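Local structure of NTF2-like Protein (Anabaena variabilis ATCC 29413, 3DMC) at residues A[7-10]-A[11-15]; A[23-27]-A[28-32]; A[35-38]-A[39-43]; A[64-67]-A[68-71]; A[114-118]-A[119-123]. The protein is of unknown function but belongs to the SnoaL-like branch of the NTF2 clan, whose cone-like fold often encloses a ligand pocket. All coordinates share one frame; numbering follows the deposited sequence.

Interaction 1 (A[7-10]-A[11-15]); sequences SDNT and LKVAH
Asp-8, Asn-9 and Thr-10 start the first helix by offering their carbonyls, four residues on, to the N-H groups of Lys-12, Val-13 and Ala-14, the tightest of these bonds being Val-13 N to Asn-9 O at 2.8 Å. Asp-8 sits at the N-cap. Its carboxylate reaches forward to the first turn, and OD1 takes the N-H of Leu-11 at 3.2 Å from Leu-11 N, in a nearly straight bond (168°) that arrives from above the carboxylate plane. What brings the group there is a first torsion of -163°, with CG opposite the Asp-8 N and next to its own carbonyl carbon. The second oxygen, OD2, lies 3.5 Å from Leu-11 CD1 and is bonded by Thr-4 OG1 and by Met-2 N of the second subunit. With an alanine here the N-H of Leu-11 would probably lose its cap, and Thr-4 and Met-2 N of the second subunit their shared acceptor. Asn-9 reaches along the helix to Val-13, its OD1 3.5 Å from Val-13 CG2. Its ND2 donates to Gly-117 O and Thr-10 OG1 bonds Glu-87 O, in the bend between two strands of the sheet, while Leu-11 and Ala-14 pack on Val-90. This is a classic aspartate N-cap, and it opens the long N-terminal helix that lies across the curved sheet of the NTF2-like fold, here with its first turn beside the dimer partner.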
loop_
_atom_site.group_PDB
_atom_site.type_symbol
_atom_site.label_atom_id
_atom_site.label_comp_id
_atom_site.label_asym_id
_atom_site.label_seq_id
_atom_site.Cartn_x
_atom_site.Cartn_y
_atom_site.Cartn_z
ATOM N N SER A 7 14.839 7.326 18.984
ATOM C CA SER A 7 14.362 6.158 19.770
ATOM C C SER A 7 13.280 5.367 19.048
ATOM O O SER A 7 12.761 4.393 19.562
ATOM C CB SER A 7 13.832 6.590 21.143
ATOM O OG SER A 7 12.821 7.567 21.048
ATOM N N ASP A 8 12.954 5.826 17.849
ATOM C CA ASP A 8 11.966 5.148 16.970
ATOM C C ASP A 8 12.556 3.852 16.349
ATOM O O ASP A 8 13.098 3.832 15.246
ATOM C CB ASP A 8 11.464 6.154 15.921
ATOM C CG ASP A 8 10.176 5.720 15.244
ATOM O OD1 ASP A 8 9.899 4.509 15.243
ATOM O OD2 ASP A 8 9.502 6.614 14.669
ATOM N N ASN A 9 12.421 2.764 17.090
ATOM C CA ASN A 9 13.040 1.480 16.754
ATOM C C ASN A 9 12.309 0.888 15.574
ATOM O O ASN A 9 12.888 0.203 14.728
ATOM C CB ASN A 9 12.890 0.504 17.930
ATOM C CG ASN A 9 13.416 -0.875 17.644
ATOM O OD1 ASN A 9 14.636 -1.090 17.588
ATOM N ND2 ASN A 9 12.494 -1.853 17.533
ATOM N N THR A 10 11.023 1.175 15.525
ATOM C CA THR A 10 10.192 0.651 14.436
ATOM C C THR A 10 10.729 1.143 13.079
ATOM O O THR A 10 10.958 0.364 12.162
ATOM C CB THR A 10 8.683 0.960 14.675
ATOM O OG1 THR A 10 8.232 0.194 15.824
ATOM C CG2 THR A 10 7.846 0.639 13.444
ATOM N N LEU A 11 10.934 2.444 12.989
ATOM C CA LEU A 11 11.469 3.055 11.774
ATOM C C LEU A 11 12.877 2.557 11.487
ATOM O O LEU A 11 13.211 2.201 10.353
ATOM C CB LEU A 11 11.475 4.581 11.843
ATOM C CG LEU A 11 10.322 5.362 11.228
ATOM C CD1 LEU A 11 10.620 6.843 11.344
ATOM C CD2 LEU A 11 10.133 4.964 9.745
ATOM N N LYS A 12 13.712 2.525 12.532
ATOM C CA LYS A 12 15.084 2.108 12.380
ATOM C C LYS A 12 15.177 0.701 11.796
ATOM O O LYS A 12 15.832 0.449 10.781
ATOM C CB LYS A 12 15.833 2.181 13.714
ATOM C CG LYS A 12 17.318 1.912 13.551
ATOM C CD LYS A 12 18.099 2.374 14.775
ATOM C CE LYS A 12 19.553 1.933 14.708
ATOM N NZ LYS A 12 19.654 0.453 14.813
ATOM N N VAL A 13 14.481 -0.216 12.450
ATOM C CA VAL A 13 14.512 -1.630 12.061
ATOM C C VAL A 13 13.916 -1.810 10.662
ATOM O O VAL A 13 14.480 -2.507 9.825
ATOM C CB VAL A 13 13.803 -2.528 13.101
ATOM C CG1 VAL A 13 13.617 -3.957 12.574
ATOM C CG2 VAL A 13 14.600 -2.524 14.377
ATOM N N ALA A 14 12.778 -1.185 10.417
ATOM C CA ALA A 14 12.126 -1.284 9.068
ATOM C C ALA A 14 13.075 -0.784 7.977
ATOM O O ALA A 14 13.204 -1.402 6.895
ATOM C CB ALA A 14 10.779 -0.504 9.011
ATOM N N HIS A 15 13.721 0.341 8.250
ATOM C CA HIS A 15 14.638 0.909 7.244
ATOM C C HIS A 15 15.777 -0.057 6.990
ATOM O O HIS A 15 16.258 -0.184 5.858
ATOM C CB HIS A 15 15.192 2.293 7.612
ATOM C CG HIS A 15 14.315 3.450 7.217
ATOM N ND1 HIS A 15 14.197 3.892 5.917
ATOM C CD2 HIS A 15 13.532 4.264 7.961
ATOM C CE1 HIS A 15 13.368 4.922 5.879
ATOM N NE2 HIS A 15 12.953 5.171 7.109
#

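Interaction 2 (A[23-27]-A[28-32]); sequences QGLAT and GEWQK
Trp-30 folds its indole back over Gly-24 in the last turns of helix 9-27. From CB, the first torsion of -71° sets CG beside the backbone N, and the ring then lies over Gly-24. CD2 comes to 3.7 Å from Gly-24 CA; next to CE2, NE1 donates to Ser-68 OG. CE3 and CZ3 are also near Gly-24 CA, which lies over the centre of the six-membered ring, 3.6 Å from it and almost on the normal, a CH-pi contact. Farther out, CZ2 sits 3.3 Å from Gly-24 C, and Leu-25 CD2 meets the ring at its edge, 4.0 Å from CZ2. Phe-64 stacks on the indole. Beside this the helix ends. Gly-28, with positive phi, still gives its N-H to Gly-24 O, with Gly-28 N at 2.8 Å. Thr-27 OG1 donates to Gln-23 O at 2.6 Å and accepts from Glu-29 N at 3.2 Å, and a water joins Thr-27 O to Glu-29 OE2. The chemistry is thus divided: an aromatic plate pressed on a bare glycine backbone makes the buried side, while a hydroxyl and a water tie together the polar end of the helix.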
loop_
_atom_site.group_PDB
_atom_site.type_symbol
_atom_site.label_atom_id
_atom_site.label_comp_id
_atom_site.label_asym_id
_atom_site.label_seq_id
_atom_site.Cartn_x
_atom_site.Cartn_y
_atom_site.Cartn_z
ATOM N N GLN A 23 18.644 -4.761 -1.553
ATOM C CA GLN A 23 19.820 -5.574 -1.937
ATOM C C GLN A 23 19.389 -6.925 -2.553
ATOM O O GLN A 23 19.938 -7.391 -3.553
ATOM C CB GLN A 23 20.724 -5.793 -0.729
ATOM C CG GLN A 23 21.923 -6.642 -1.022
ATOM C CD GLN A 23 22.868 -6.739 0.160
ATOM O OE1 GLN A 23 22.699 -6.044 1.160
ATOM N NE2 GLN A 23 23.879 -7.594 0.038
ATOM N N GLY A 24 18.344 -7.511 -1.978
ATOM C CA GLY A 24 17.827 -8.772 -2.462
ATOM C C GLY A 24 17.250 -8.621 -3.843
ATOM O O GLY A 24 17.464 -9.439 -4.734
ATOM N N LEU A 25 16.527 -7.526 -4.051
ATOM C CA LEU A 25 15.928 -7.295 -5.341
ATOM C C LEU A 25 17.018 -7.094 -6.389
ATOM O O LEU A 25 16.901 -7.558 -7.496
ATOM C CB LEU A 25 15.063 -6.056 -5.329
ATOM C CG LEU A 25 13.725 -6.249 -4.623
ATOM C CD1 LEU A 25 12.987 -4.905 -4.685
ATOM C CD2 LEU A 25 12.927 -7.348 -5.341
ATOM N N ALA A 26 18.063 -6.357 -6.028
ATOM C CA ALA A 26 19.082 -5.944 -7.028
ATOM C C ALA A 26 20.023 -7.086 -7.352
ATOM O O ALA A 26 20.593 -7.156 -8.429
ATOM C CB ALA A 26 19.893 -4.739 -6.537
ATOM N N THR A 27 20.203 -7.972 -6.391
ATOM C CA THR A 27 21.294 -8.979 -6.449
ATOM C C THR A 27 20.863 -10.441 -6.371
ATOM O O THR A 27 21.610 -11.337 -6.753
ATOM C CB THR A 27 22.335 -8.778 -5.318
ATOM O OG1 THR A 27 21.770 -9.150 -4.062
ATOM C CG2 THR A 27 22.870 -7.344 -5.295
ATOM N N GLY A 28 19.677 -10.669 -5.838
ATOM C CA GLY A 28 19.098 -11.999 -5.693
ATOM C C GLY A 28 19.637 -12.729 -4.479
ATOM O O GLY A 28 19.379 -13.906 -4.248
ATOM N N GLU A 29 20.415 -12.001 -3.701
ATOM C CA GLU A 29 20.926 -12.510 -2.421
ATOM C C GLU A 29 20.059 -12.018 -1.265
ATOM O O GLU A 29 20.054 -10.831 -0.918
ATOM C CB GLU A 29 22.366 -12.056 -2.191
ATOM C CG GLU A 29 23.306 -12.505 -3.272
ATOM C CD GLU A 29 23.549 -13.986 -3.202
ATOM O OE1 GLU A 29 23.498 -14.542 -2.079
ATOM O OE2 GLU A 29 23.785 -14.599 -4.267
ATOM N N TRP A 30 19.332 -12.949 -0.688
ATOM C CA TRP A 30 18.288 -12.641 0.299
ATOM C C TRP A 30 18.648 -13.004 1.751
ATOM O O TRP A 30 17.861 -12.739 2.664
ATOM C CB TRP A 30 16.982 -13.332 -0.106
ATOM C CG TRP A 30 16.369 -12.705 -1.307
ATOM C CD1 TRP A 30 16.464 -13.125 -2.600
ATOM C CD2 TRP A 30 15.570 -11.522 -1.327
ATOM N NE1 TRP A 30 15.788 -12.256 -3.428
ATOM C CE2 TRP A 30 15.220 -11.276 -2.665
ATOM C CE3 TRP A 30 15.099 -10.658 -0.334
ATOM C CZ2 TRP A 30 14.417 -10.202 -3.031
ATOM C CZ3 TRP A 30 14.312 -9.590 -0.698
ATOM C CH2 TRP A 30 13.979 -9.372 -2.033
ATOM N N GLN A 31 19.828 -13.586 1.984
ATOM C CA GLN A 31 20.118 -14.069 3.347
ATOM C C GLN A 31 20.035 -12.980 4.409
ATOM O O GLN A 31 19.559 -13.210 5.520
ATOM C CB GLN A 31 21.457 -14.808 3.442
ATOM C CG GLN A 31 21.509 -15.677 4.687
ATOM C CD GLN A 31 20.350 -16.666 4.743
ATOM O OE1 GLN A 31 20.128 -17.432 3.801
ATOM N NE2 GLN A 31 19.603 -16.652 5.846
ATOM N N LYS A 32 20.468 -11.777 4.065
ATOM C CA LYS A 32 20.575 -10.700 5.053
ATOM C C LYS A 32 19.165 -10.280 5.460
ATOM O O LYS A 32 18.888 -10.042 6.632
ATOM C CB LYS A 32 21.409 -9.521 4.538
ATOM C CG LYS A 32 22.896 -9.829 4.546
ATOM C CD LYS A 32 23.726 -8.579 4.597
ATOM C CE LYS A 32 25.227 -8.901 4.603
ATOM N NZ LYS A 32 25.652 -9.612 5.845
HETATM O O HOH W 1 22.097 -13.872 -6.835
#

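Interaction 3 (A[35-38]-A[39-43]); sequences DMLT and EDFTF
Leu-37 and Phe-41 make the apolar part of this corner. Leu-37 CD1 stands over the middle of the Phe-41 ring, 3.8 Å from its centre and only 6° off the normal, a CH-pi contact; the other methyl, CD2, comes to 3.8 Å from Phe-41 CE1. The ring is carried under the leucine by a first torsion of 179°, with CG pointing opposite the Phe-41 N. A serine in place of Phe-41 would probably open a gap beneath both methyls of Leu-37 and set them free to turn. The polar part is a type I beta turn from Thr-38 to Phe-41, in which Phe-41 N donates to Thr-38 O at 3.0 Å from above the carbonyl plane. Inside the turn Thr-38 OG1 donates to Asp-40 OD1 at 2.7 Å, meeting that oxygen nearly in line with its C-O bond. The same oxygen forms a salt bridge with Arg-116 NH1, so this oxygen is held by two donors. A water bridges Leu-37 O and Glu-39 OE2, giving a hydrogen to each and lying 2.7 Å from Leu-37 O; Lys-57 NZ also bonds Leu-37 O. The corner swings the chain from strand 37-38 into strand 41-45. Thr-38 lies beside Lys-119 and Cys-121 of strand 119-127, while Phe-41 packs on Tyr-123 of that strand and on Ala-60 of helix 57-69.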
loop_
_atom_site.group_PDB
_atom_site.type_symbol
_atom_site.label_atom_id
_atom_site.label_comp_id
_atom_site.label_asym_id
_atom_site.label_seq_id
_atom_site.Cartn_x
_atom_site.Cartn_y
_atom_site.Cartn_z
ATOM N N ASP A 35 17.536 -13.099 7.559
ATOM C CA ASP A 35 18.127 -13.195 8.890
ATOM C C ASP A 35 17.420 -12.224 9.846
ATOM O O ASP A 35 17.494 -12.345 11.078
ATOM C CB ASP A 35 19.635 -12.923 8.855
ATOM C CG ASP A 35 20.438 -14.115 8.350
ATOM O OD1 ASP A 35 19.876 -15.210 8.167
ATOM O OD2 ASP A 35 21.662 -13.950 8.131
HETATM N N MSE A 36 16.741 -11.242 9.264
HETATM C CA MSE A 36 16.081 -10.231 10.077
HETATM C C MSE A 36 14.638 -10.570 10.340
HETATM O O MSE A 36 13.930 -9.799 10.988
HETATM C CB MSE A 36 16.145 -8.862 9.416
HETATM C CG MSE A 36 17.369 -8.080 9.782
HETATM SE SE MSE A 36 17.035 -6.415 8.955
HETATM C CE MSE A 36 15.869 -5.566 10.309
ATOM N N LEU A 37 14.207 -11.721 9.839
ATOM C CA LEU A 37 12.800 -12.143 9.996
ATOM C C LEU A 37 12.612 -13.045 11.218
ATOM O O LEU A 37 13.450 -13.893 11.522
ATOM C CB LEU A 37 12.299 -12.847 8.721
ATOM C CG LEU A 37 12.639 -12.147 7.407
ATOM C CD1 LEU A 37 12.062 -12.876 6.195
ATOM C CD2 LEU A 37 12.110 -10.712 7.454
ATOM N N THR A 38 11.499 -12.843 11.908
ATOM C CA THR A 38 11.131 -13.649 13.076
ATOM C C THR A 38 10.745 -15.067 12.649
ATOM O O THR A 38 10.408 -15.338 11.497
ATOM C CB THR A 38 9.966 -13.026 13.886
ATOM O OG1 THR A 38 8.799 -12.993 13.072
ATOM C CG2 THR A 38 10.309 -11.664 14.417
ATOM N N GLU A 39 10.791 -16.000 13.593
ATOM C CA GLU A 39 10.516 -17.386 13.262
ATOM C C GLU A 39 9.065 -17.592 12.827
ATOM O O GLU A 39 8.750 -18.537 12.099
ATOM C CB GLU A 39 10.842 -18.317 14.444
ATOM C CG GLU A 39 12.319 -18.304 14.838
ATOM C CD GLU A 39 13.250 -18.573 13.659
ATOM O OE1 GLU A 39 13.068 -19.592 12.953
ATOM O OE2 GLU A 39 14.177 -17.761 13.439
ATOM N N ASP A 40 8.201 -16.702 13.300
ATOM C CA ASP A 40 6.755 -16.772 13.020
ATOM C C ASP A 40 6.383 -15.800 11.896
ATOM O O ASP A 40 5.231 -15.435 11.727
ATOM C CB ASP A 40 5.884 -16.516 14.258
ATOM C CG ASP A 40 6.063 -15.134 14.854
ATOM O OD1 ASP A 40 7.095 -14.466 14.576
ATOM O OD2 ASP A 40 5.191 -14.715 15.645
ATOM N N PHE A 41 7.399 -15.423 11.138
ATOM C CA PHE A 41 7.229 -14.484 10.010
ATOM C C PHE A 41 6.089 -14.922 9.082
ATOM O O PHE A 41 6.012 -16.088 8.701
ATOM C CB PHE A 41 8.525 -14.402 9.196
ATOM C CG PHE A 41 8.433 -13.488 8.000
ATOM C CD1 PHE A 41 8.482 -12.119 8.165
ATOM C CD2 PHE A 41 8.306 -14.006 6.702
ATOM C CE1 PHE A 41 8.409 -11.257 7.038
ATOM C CE2 PHE A 41 8.246 -13.152 5.574
ATOM C CZ PHE A 41 8.289 -11.774 5.769
ATOM N N THR A 42 5.216 -13.979 8.716
ATOM C CA THR A 42 4.187 -14.259 7.691
ATOM C C THR A 42 4.253 -13.195 6.629
ATOM O O THR A 42 4.768 -12.099 6.855
ATOM C CB THR A 42 2.761 -14.245 8.237
ATOM O OG1 THR A 42 2.360 -12.888 8.514
ATOM C CG2 THR A 42 2.620 -15.118 9.468
ATOM N N PHE A 43 3.795 -13.549 5.452
ATOM C CA PHE A 43 3.793 -12.564 4.349
ATOM C C PHE A 43 2.568 -12.789 3.506
ATOM O O PHE A 43 2.132 -13.915 3.284
ATOM C CB PHE A 43 5.067 -12.579 3.492
ATOM C CG PHE A 43 5.360 -13.896 2.781
ATOM C CD1 PHE A 43 5.899 -14.977 3.469
ATOM C CD2 PHE A 43 5.146 -14.044 1.434
ATOM C CE1 PHE A 43 6.180 -16.164 2.810
ATOM C CE2 PHE A 43 5.418 -15.234 0.788
ATOM C CZ PHE A 43 5.943 -16.288 1.491
HETATM O O HOH W 2 14.375 -15.237 13.651
#

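Interaction 4 (A[64-67]-A[68-71]); sequences FTYV and SESF
Tyr-66 and Val-67 meet Glu-69 and Phe-71 where helix 57-69 runs out, a C-terminal helix end in which three-residue spacings appear and a water joins in. Among the backbone bonds, Ser-68 N to Phe-64 O is the ordinary four-residue kind, 3.1 Å long. One step later Glu-69 N makes a weak bond to Tyr-66 O, three residues back, and Phe-71 N reaches Ser-68 O at 3.1 Å, again with the shorter spacing. Ser-70, between these residues, is bonded through its backbone to Leu-101.

Side-chain packing comes next. Glu-69 holds CG between its own N and carbonyl carbon (chi1 79°), which presses that methylene to within 3.2 Å of Tyr-66 O. From there the extended chain takes the carboxylate obliquely across to the tyrosine, OE2 4.0 Å from Tyr-66 CD1, with carboxylate and ring planes 63° apart. This is a van der Waals contact at the surface. Polar side chains find their partners nearby: Thr-65 OG1 bonds back to Lys-61 O in the preceding turn, and Ser-68 OG has Trp-30 NE1 as its hydrogen-bond partner. Phe-64 meets Phe-33 edge to face.

A water and a ring edge meet at Val-67 O. The water gives a hydrogen to Val-67 O at 2.8 Å and accepts from Ser-70 N, bridging two atoms too far apart to bond directly, while Phe-71 brings the edge of its ring to the same carbonyl, CD1 lying 3.4 Å from Val-67 O.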
loop_
_atom_site.group_PDB
_atom_site.type_symbol
_atom_site.label_atom_id
_atom_site.label_comp_id
_atom_site.label_asym_id
_atom_site.label_seq_id
_atom_site.Cartn_x
_atom_site.Cartn_y
_atom_site.Cartn_z
ATOM N N PHE A 64 11.134 -15.433 -2.060
ATOM C CA PHE A 64 12.104 -14.400 -2.489
ATOM C C PHE A 64 13.015 -14.937 -3.609
ATOM O O PHE A 64 13.390 -14.223 -4.532
ATOM C CB PHE A 64 12.853 -13.850 -1.276
ATOM C CG PHE A 64 12.000 -12.948 -0.441
ATOM C CD1 PHE A 64 11.468 -11.789 -0.996
ATOM C CD2 PHE A 64 11.684 -13.255 0.861
ATOM C CE1 PHE A 64 10.657 -10.932 -0.236
ATOM C CE2 PHE A 64 10.863 -12.405 1.609
ATOM C CZ PHE A 64 10.354 -11.245 1.047
ATOM N N THR A 65 13.327 -16.225 -3.524
ATOM C CA THR A 65 14.073 -16.882 -4.588
ATOM C C THR A 65 13.301 -16.857 -5.907
ATOM O O THR A 65 13.850 -16.614 -6.985
ATOM C CB THR A 65 14.414 -18.337 -4.224
ATOM O OG1 THR A 65 15.220 -18.340 -3.039
ATOM C CG2 THR A 65 15.144 -18.997 -5.348
ATOM N N TYR A 66 12.005 -17.056 -5.766
ATOM C CA TYR A 66 11.065 -17.082 -6.883
ATOM C C TYR A 66 11.001 -15.715 -7.515
ATOM O O TYR A 66 10.973 -15.571 -8.731
ATOM C CB TYR A 66 9.672 -17.517 -6.404
ATOM C CG TYR A 66 8.591 -17.356 -7.453
ATOM C CD1 TYR A 66 8.612 -18.124 -8.613
ATOM C CD2 TYR A 66 7.556 -16.442 -7.291
ATOM C CE1 TYR A 66 7.637 -17.988 -9.589
ATOM C CE2 TYR A 66 6.566 -16.305 -8.255
ATOM C CZ TYR A 66 6.613 -17.078 -9.405
ATOM O OH TYR A 66 5.645 -16.950 -10.385
ATOM N N VAL A 67 10.977 -14.708 -6.663
ATOM C CA VAL A 67 10.876 -13.314 -7.146
ATOM C C VAL A 67 12.069 -13.036 -8.038
ATOM O O VAL A 67 11.939 -12.487 -9.129
ATOM C CB VAL A 67 10.805 -12.304 -5.991
ATOM C CG1 VAL A 67 11.178 -10.874 -6.503
ATOM C CG2 VAL A 67 9.412 -12.351 -5.335
ATOM N N SER A 68 13.248 -13.425 -7.565
ATOM C CA SER A 68 14.508 -13.101 -8.255
ATOM C C SER A 68 14.828 -14.005 -9.467
ATOM O O SER A 68 15.607 -13.642 -10.334
ATOM C CB SER A 68 15.692 -13.129 -7.283
ATOM O OG SER A 68 15.630 -12.042 -6.372
ATOM N N GLU A 69 14.194 -15.167 -9.532
ATOM C CA GLU A 69 14.594 -16.182 -10.520
ATOM C C GLU A 69 14.532 -15.695 -11.967
ATOM O O GLU A 69 15.331 -16.123 -12.802
ATOM C CB GLU A 69 13.774 -17.475 -10.372
ATOM C CG GLU A 69 12.403 -17.377 -10.992
ATOM C CD GLU A 69 11.710 -18.730 -11.045
ATOM O OE1 GLU A 69 12.112 -19.610 -10.252
ATOM O OE2 GLU A 69 10.778 -18.921 -11.860
ATOM N N SER A 70 13.597 -14.809 -12.272
ATOM C CA SER A 70 13.395 -14.387 -13.673
ATOM C C SER A 70 13.910 -12.985 -13.937
ATOM O O SER A 70 13.909 -12.488 -15.064
ATOM C CB SER A 70 11.934 -14.526 -14.102
ATOM O OG SER A 70 11.575 -15.899 -14.171
ATOM N N PHE A 71 14.443 -12.377 -12.897
ATOM C CA PHE A 71 15.151 -11.105 -13.095
ATOM C C PHE A 71 16.652 -11.307 -13.095
ATOM O O PHE A 71 17.332 -11.173 -12.062
ATOM C CB PHE A 71 14.733 -10.094 -12.049
ATOM C CG PHE A 71 13.321 -9.627 -12.237
ATOM C CD1 PHE A 71 12.263 -10.361 -11.732
ATOM C CD2 PHE A 71 13.045 -8.514 -13.025
ATOM C CE1 PHE A 71 10.943 -9.931 -11.939
ATOM C CE2 PHE A 71 11.737 -8.100 -13.231
ATOM C CZ PHE A 71 10.691 -8.818 -12.694
HETATM O O HOH W 3 10.691 -13.908 -11.165
#

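Interaction 5 (A[114-118]-A[119-123]); sequences DVRGD and KICSY
Asp-114 OD2 is gripped by a water 2.8 Å away, which also meets Ser-122 OG at 2.9 Å, and by a salt bridge from Arg-82 NH2 of the second subunit. The other oxygen, OD1, binds Arg-124 and Thr-89, and Ser-122 OG has a further bond with Arg-124, so both oxygens of the carboxylate have partners. The backbone forms a tight antiparallel hairpin. Its type II' turn, with Gly-117 at positive phi, is closed by Arg-116 N to Lys-119 O at 2.7 Å and by the return bond from Lys-119 N to Arg-116 O. Farther on, a beta bulge inserts Cys-121 as an extra residue: Cys-121 N donates to Asp-114 O at 2.9 Å, and Asp-114 N to Ser-122 O. Cys-121 packs against Asp-114 and Arg-116. SG lies 3.5 Å from Asp-114 CB, and the guanidinium of Arg-116, whose NH1 holds Asp-40, is folded back by a bend at chi3 of -63° and lays one face over Cys-121 CB, with NH2 3.5 Å from that carbon. Val-115 and Ile-120, a non-hydrogen-bonded pair, share the inward face of the sheet. There Val-115 touches Asn-9 and Val-13 of helix 9-27 and Ile-120 meets Leu-37 and Phe-41, while strands 37-38 and 41-45 pair with the 119-123 side of the hairpin.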
loop_
_atom_site.group_PDB
_atom_site.type_symbol
_atom_site.label_atom_id
_atom_site.label_comp_id
_atom_site.label_asym_id
_atom_site.label_seq_id
_atom_site.Cartn_x
_atom_site.Cartn_y
_atom_site.Cartn_z
ATOM N N ASP A 114 5.661 -5.260 9.671
ATOM C CA ASP A 114 5.545 -5.105 11.129
ATOM C C ASP A 114 6.893 -5.406 11.745
ATOM O O ASP A 114 7.581 -6.351 11.338
ATOM C CB ASP A 114 4.522 -6.066 11.726
ATOM C CG ASP A 114 3.110 -5.612 11.527
ATOM O OD1 ASP A 114 2.862 -4.674 10.754
ATOM O OD2 ASP A 114 2.222 -6.176 12.194
ATOM N N VAL A 115 7.223 -4.625 12.757
ATOM C CA VAL A 115 8.466 -4.797 13.526
ATOM C C VAL A 115 8.201 -5.316 14.922
ATOM O O VAL A 115 7.281 -4.875 15.632
ATOM C CB VAL A 115 9.243 -3.474 13.621
ATOM C CG1 VAL A 115 10.464 -3.592 14.552
ATOM C CG2 VAL A 115 9.694 -3.016 12.237
ATOM N N ARG A 116 9.043 -6.268 15.288
ATOM C CA ARG A 116 9.091 -6.828 16.641
ATOM C C ARG A 116 10.535 -6.898 17.130
ATOM O O ARG A 116 11.322 -7.761 16.708
ATOM C CB ARG A 116 8.424 -8.198 16.698
ATOM C CG ARG A 116 8.244 -8.717 18.136
ATOM C CD ARG A 116 8.015 -10.236 18.194
ATOM N NE ARG A 116 6.784 -10.581 17.507
ATOM C CZ ARG A 116 6.615 -11.656 16.745
ATOM N NH1 ARG A 116 7.590 -12.527 16.578
ATOM N NH2 ARG A 116 5.454 -11.841 16.145
ATOM N N GLY A 117 10.864 -5.979 18.021
ATOM C CA GLY A 117 12.236 -5.884 18.539
ATOM C C GLY A 117 13.186 -5.477 17.441
ATOM O O GLY A 117 12.986 -4.467 16.773
ATOM N N ASP A 118 14.189 -6.306 17.235
ATOM C CA ASP A 118 15.250 -6.024 16.273
ATOM C C ASP A 118 14.966 -6.757 14.980
ATOM O O ASP A 118 15.803 -6.838 14.089
ATOM C CB ASP A 118 16.642 -6.353 16.832
ATOM C CG ASP A 118 16.828 -7.817 17.162
ATOM O OD1 ASP A 118 15.828 -8.502 17.500
ATOM O OD2 ASP A 118 17.983 -8.278 17.100
ATOM N N LYS A 119 13.734 -7.251 14.887
ATOM C CA LYS A 119 13.283 -8.014 13.709
ATOM C C LYS A 119 11.940 -7.574 13.100
ATOM O O LYS A 119 11.196 -6.772 13.661
ATOM C CB LYS A 119 13.230 -9.510 14.040
ATOM C CG LYS A 119 14.615 -10.108 14.246
ATOM C CD LYS A 119 14.605 -11.511 14.767
ATOM C CE LYS A 119 16.028 -11.971 15.071
ATOM N NZ LYS A 119 16.064 -13.365 15.596
ATOM N N ILE A 120 11.673 -8.199 11.959
ATOM C CA ILE A 120 10.419 -8.034 11.172
ATOM C C ILE A 120 9.603 -9.312 11.245
ATOM O O ILE A 120 10.119 -10.414 10.952
ATOM C CB ILE A 120 10.742 -7.683 9.690
ATOM C CG1 ILE A 120 11.439 -6.309 9.628
ATOM C CG2 ILE A 120 9.483 -7.766 8.782
ATOM C CD1 ILE A 120 12.185 -6.039 8.308
ATOM N N CYS A 121 8.325 -9.161 11.622
ATOM C CA CYS A 121 7.455 -10.323 11.891
ATOM C C CYS A 121 6.380 -10.533 10.828
ATOM O O CYS A 121 5.764 -11.590 10.722
ATOM C CB CYS A 121 6.809 -10.223 13.291
ATOM S SG CYS A 121 5.899 -8.706 13.642
ATOM N N SER A 122 6.192 -9.544 9.968
ATOM C CA SER A 122 5.269 -9.762 8.845
ATOM C C SER A 122 5.504 -8.760 7.721
ATOM O O SER A 122 6.118 -7.712 7.911
ATOM C CB SER A 122 3.819 -9.682 9.298
ATOM O OG SER A 122 3.527 -8.377 9.757
ATOM N N TYR A 123 4.970 -9.148 6.575
ATOM C CA TYR A 123 5.164 -8.462 5.309
ATOM C C TYR A 123 3.891 -8.540 4.490
ATOM O O TYR A 123 3.270 -9.573 4.416
ATOM C CB TYR A 123 6.329 -9.176 4.600
ATOM C CG TYR A 123 6.623 -8.865 3.152
ATOM C CD1 TYR A 123 5.765 -9.265 2.118
ATOM C CD2 TYR A 123 7.795 -8.236 2.809
ATOM C CE1 TYR A 123 6.084 -9.024 0.773
ATOM C CE2 TYR A 123 8.116 -7.981 1.492
ATOM C CZ TYR A 123 7.280 -8.396 0.474
ATOM O OH TYR A 123 7.650 -8.108 -0.821
HETATM O O HOH W 4 2.414 -8.929 12.330
#

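In the fold
From the N terminus, interaction 1 starts helix 9-27 and interaction 2 ends it, their centres about 21 Å apart. Interaction 3 follows shortly after in the chain and turns it into strand 41-45, interaction 4 ends helix 57-69, and interaction 5 closes the final hairpin. Each is a local turn or cap, so they stand in series and none encloses or crosses another. In space they gather into two groups. Interactions 1, 3 and 5 meet where the helix start, the corner and the hairpin converge, interactions 1 and 5 both also touching the second subunit. Interactions 2 and 4 join the two helix ends. Phe-64 against Tyr-123 links the groups.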